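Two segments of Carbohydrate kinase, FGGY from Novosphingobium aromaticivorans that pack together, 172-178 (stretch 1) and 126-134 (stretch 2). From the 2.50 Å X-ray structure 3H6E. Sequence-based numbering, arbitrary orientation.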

# COMPACT_ATOMS: atom_id res chain seq x y z
N GLY A 172 6.34 -9.48 -1.81
CA GLY A 172 5.87 -9.53 -0.44
C GLY A 172 4.48 -8.96 -0.24
O GLY A 172 3.98 -8.89 0.88
N CYS A 173 3.85 -8.56 -1.34
CA CYS A 173 2.51 -7.96 -1.29
C CYS A 173 1.42 -9.02 -1.41
O CYS A 173 0.75 -9.13 -2.44
CB CYS A 173 2.37 -6.91 -2.40
SG CYS A 173 0.84 -5.95 -2.34
N HIS A 174 1.25 -9.80 -0.34
CA HIS A 174 0.31 -10.92 -0.29
C HIS A 174 0.17 -11.69 -1.61
O HIS A 174 -0.91 -11.76 -2.19
CB HIS A 174 -1.06 -10.47 0.24
CG HIS A 174 -1.62 -9.27 -0.46
ND1 HIS A 174 -2.18 -9.34 -1.72
CD2 HIS A 174 -1.73 -7.97 -0.08
CE1 HIS A 174 -2.60 -8.14 -2.09
NE2 HIS A 174 -2.34 -7.29 -1.11
N SER A 175 1.27 -12.28 -2.07
CA SER A 175 1.28 -12.94 -3.37
C SER A 175 1.26 -14.46 -3.27
O SER A 175 1.05 -15.14 -4.28
CB SER A 175 2.51 -12.50 -4.16
OG SER A 175 3.68 -13.02 -3.56
N ASP A 176 1.48 -14.99 -2.07
CA ASP A 176 1.61 -16.43 -1.87
C ASP A 176 2.94 -16.97 -2.39
O ASP A 176 3.25 -18.15 -2.22
CB ASP A 176 0.45 -17.19 -2.53
CG ASP A 176 -0.89 -16.85 -1.93
OD1 ASP A 176 -0.91 -16.26 -0.83
OD2 ASP A 176 -1.92 -17.16 -2.55
N LEU A 177 3.73 -16.11 -3.03
CA LEU A 177 5.00 -16.52 -3.62
C LEU A 177 6.19 -16.25 -2.71
O LEU A 177 7.33 -16.57 -3.07
CB LEU A 177 5.23 -15.80 -4.96
CG LEU A 177 4.07 -15.66 -5.94
CD1 LEU A 177 4.62 -15.32 -7.32
CD2 LEU A 177 3.23 -16.92 -6.01
N TRP A 178 5.95 -15.68 -1.54
CA TRP A 178 7.06 -15.23 -0.71
C TRP A 178 7.05 -15.74 0.73
O TRP A 178 6.00 -15.86 1.37
CB TRP A 178 7.15 -13.70 -0.72
CG TRP A 178 8.52 -13.22 -0.36
CD1 TRP A 178 8.87 -12.45 0.71
CD2 TRP A 178 9.73 -13.50 -1.07
NE1 TRP A 178 10.23 -12.23 0.71
CE2 TRP A 178 10.78 -12.86 -0.37
CE3 TRP A 178 10.03 -14.23 -2.23
CZ2 TRP A 178 12.11 -12.93 -0.80
CZ3 TRP A 178 11.35 -14.29 -2.64
CH2 TRP A 178 12.37 -13.65 -1.93
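Stretch 2 (126-134) GLNIGSQLW

The firmest link between the two stretches is a backbone hydrogen bond: Gly130 N donates to Ser175 O over 3.1 Å, at a favourable N-H...O angle of 151°. Gly130 lies in the first turn of a helix that starts at Ile129 and runs on past Trp134. Amides in a first turn have no carbonyl of their own helix behind them, so they are free to look outward, and here a carbonyl from an irregular loop supplies the acceptor. Ser175 O also lies 3.7 Å from Ile129 N, which places it close to the opening of the helix.

A second, weaker link comes from the side chain of His174. Its ND1 donates to Leu127 O at 3.0 Å, but the angle of 126° makes this a weak hydrogen bond; the carbonyl meets the ring at its edge. The CA-to-CB bond of His174 points sideways, and with chi1 in p the imidazole end comes nearer to stretch 2. Its backbone carbonyl is used as well: Asn128 CA approaches His174 O at 3.5 Å in a nearly straight CA-H...O contact. Asn128 occupies the N-cap position, yet its side chain makes no capping bond.

Water 1 fills a polar gap beside these contacts. It lies 2.8 Å from Leu127 O and 3.0 Å from Cys173 O, and accepts a weak hydrogen bond from Ile129 N at 3.2 Å, so it touches both backbones just where stretch 2 passes from loop into helix.

Stretch 1 has no regular structure before Trp178, and the two chains advance in the same general sense: Ser175 CA is 4.5 Å from Asn128 CA, and Asp176 CA is 5.7 Å from Gly130 CA. Within the loop, Leu177 N donates to Ser175 OG at 3.1 Å, tying the bend together.

Packing takes over toward Leu177, whose CA-to-CB bond points toward the helix. Leu177 CD1 reaches Ile129 CG2 and Leu133 CD2, each at 3.9 Å; these two residues are one helical turn apart, and Leu133 N donates to Ile129 O at 3.0 Å. Leu177 CD2 rests 3.9 Å from Gly130 CA. Gly130 has no side chain here; an ideal CB would point toward stretch 1 and sit 3.3 Å from Asp176 CB, which is tight, and 3.3 Å from Ser175 O, so the loop lies close over this position. Asp176 OD2 stands 3.5 Å from Asn128 CB, its carboxylate being hydrogen-bonded elsewhere in the structure. The rule is compact: a bare helix start receives a loop carbonyl, and a leucine follows onto the next turn.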

# COMPACT_ATOMS: atom_id res chain seq x y z
N GLY A 126 -7.77 -11.67 -8.16
CA GLY A 126 -6.36 -11.72 -8.47
C GLY A 126 -5.45 -11.07 -7.44
O GLY A 126 -4.26 -10.89 -7.69
N LEU A 127 -6.01 -10.73 -6.28
CA LEU A 127 -5.24 -10.06 -5.22
C LEU A 127 -4.01 -10.86 -4.79
O LEU A 127 -2.98 -10.29 -4.42
CB LEU A 127 -6.13 -9.72 -4.03
CG LEU A 127 -7.10 -8.55 -4.26
CD1 LEU A 127 -8.09 -8.43 -3.12
CD2 LEU A 127 -6.34 -7.24 -4.46
N ASN A 128 -4.13 -12.18 -4.82
CA ASN A 128 -2.98 -13.06 -4.69
C ASN A 128 -2.43 -13.36 -6.08
O ASN A 128 -3.15 -13.87 -6.93
CB ASN A 128 -3.37 -14.37 -4.00
CG ASN A 128 -3.72 -14.19 -2.54
OD1 ASN A 128 -3.00 -13.53 -1.79
ND2 ASN A 128 -4.83 -14.78 -2.12
N ILE A 129 -1.17 -13.04 -6.32
CA ILE A 129 -0.59 -13.31 -7.63
C ILE A 129 -0.63 -14.81 -7.95
O ILE A 129 -0.86 -15.21 -9.10
CB ILE A 129 0.84 -12.75 -7.75
CG1 ILE A 129 0.79 -11.24 -8.01
CG2 ILE A 129 1.59 -13.45 -8.87
CD1 ILE A 129 2.12 -10.52 -7.83
N GLY A 130 -0.42 -15.64 -6.93
CA GLY A 130 -0.49 -17.08 -7.09
C GLY A 130 -1.78 -17.54 -7.76
O GLY A 130 -1.75 -18.42 -8.63
N SER A 131 -2.90 -16.96 -7.36
CA SER A 131 -4.19 -17.28 -7.97
C SER A 131 -4.19 -17.04 -9.47
O SER A 131 -4.71 -17.85 -10.24
CB SER A 131 -5.31 -16.48 -7.31
OG SER A 131 -5.38 -16.73 -5.92
N GLN A 132 -3.61 -15.92 -9.89
CA GLN A 132 -3.50 -15.60 -11.31
C GLN A 132 -2.65 -16.65 -12.02
O GLN A 132 -3.07 -17.21 -13.03
CB GLN A 132 -2.87 -14.22 -11.50
CG GLN A 132 -3.61 -13.09 -10.83
CD GLN A 132 -3.05 -11.74 -11.23
OE1 GLN A 132 -3.00 -10.81 -10.43
NE2 GLN A 132 -2.62 -11.63 -12.48
N LEU A 133 -1.46 -16.90 -11.49
CA LEU A 133 -0.56 -17.91 -12.01
C LEU A 133 -1.26 -19.26 -12.12
O LEU A 133 -1.21 -19.91 -13.17
CB LEU A 133 0.68 -18.04 -11.12
CG LEU A 133 1.93 -17.26 -11.55
CD1 LEU A 133 1.57 -16.07 -12.42
CD2 LEU A 133 2.76 -16.83 -10.34
N TRP A 134 -1.92 -19.68 -11.04
CA TRP A 134 -2.64 -20.94 -11.02
C TRP A 134 -3.57 -21.04 -12.22
O TRP A 134 -3.53 -22.01 -12.98
CB TRP A 134 -3.45 -21.06 -9.73
CG TRP A 134 -4.15 -22.38 -9.58
CD1 TRP A 134 -5.45 -22.67 -9.91
CD2 TRP A 134 -3.59 -23.59 -9.05
NE1 TRP A 134 -5.73 -23.98 -9.61
CE2 TRP A 134 -4.61 -24.57 -9.09
CE3 TRP A 134 -2.34 -23.94 -8.54
CZ2 TRP A 134 -4.40 -25.87 -8.64
CZ3 TRP A 134 -2.14 -25.23 -8.10
CH2 TRP A 134 -3.16 -26.19 -8.15
O HOH W 1 -0.23 -10.29 -5.07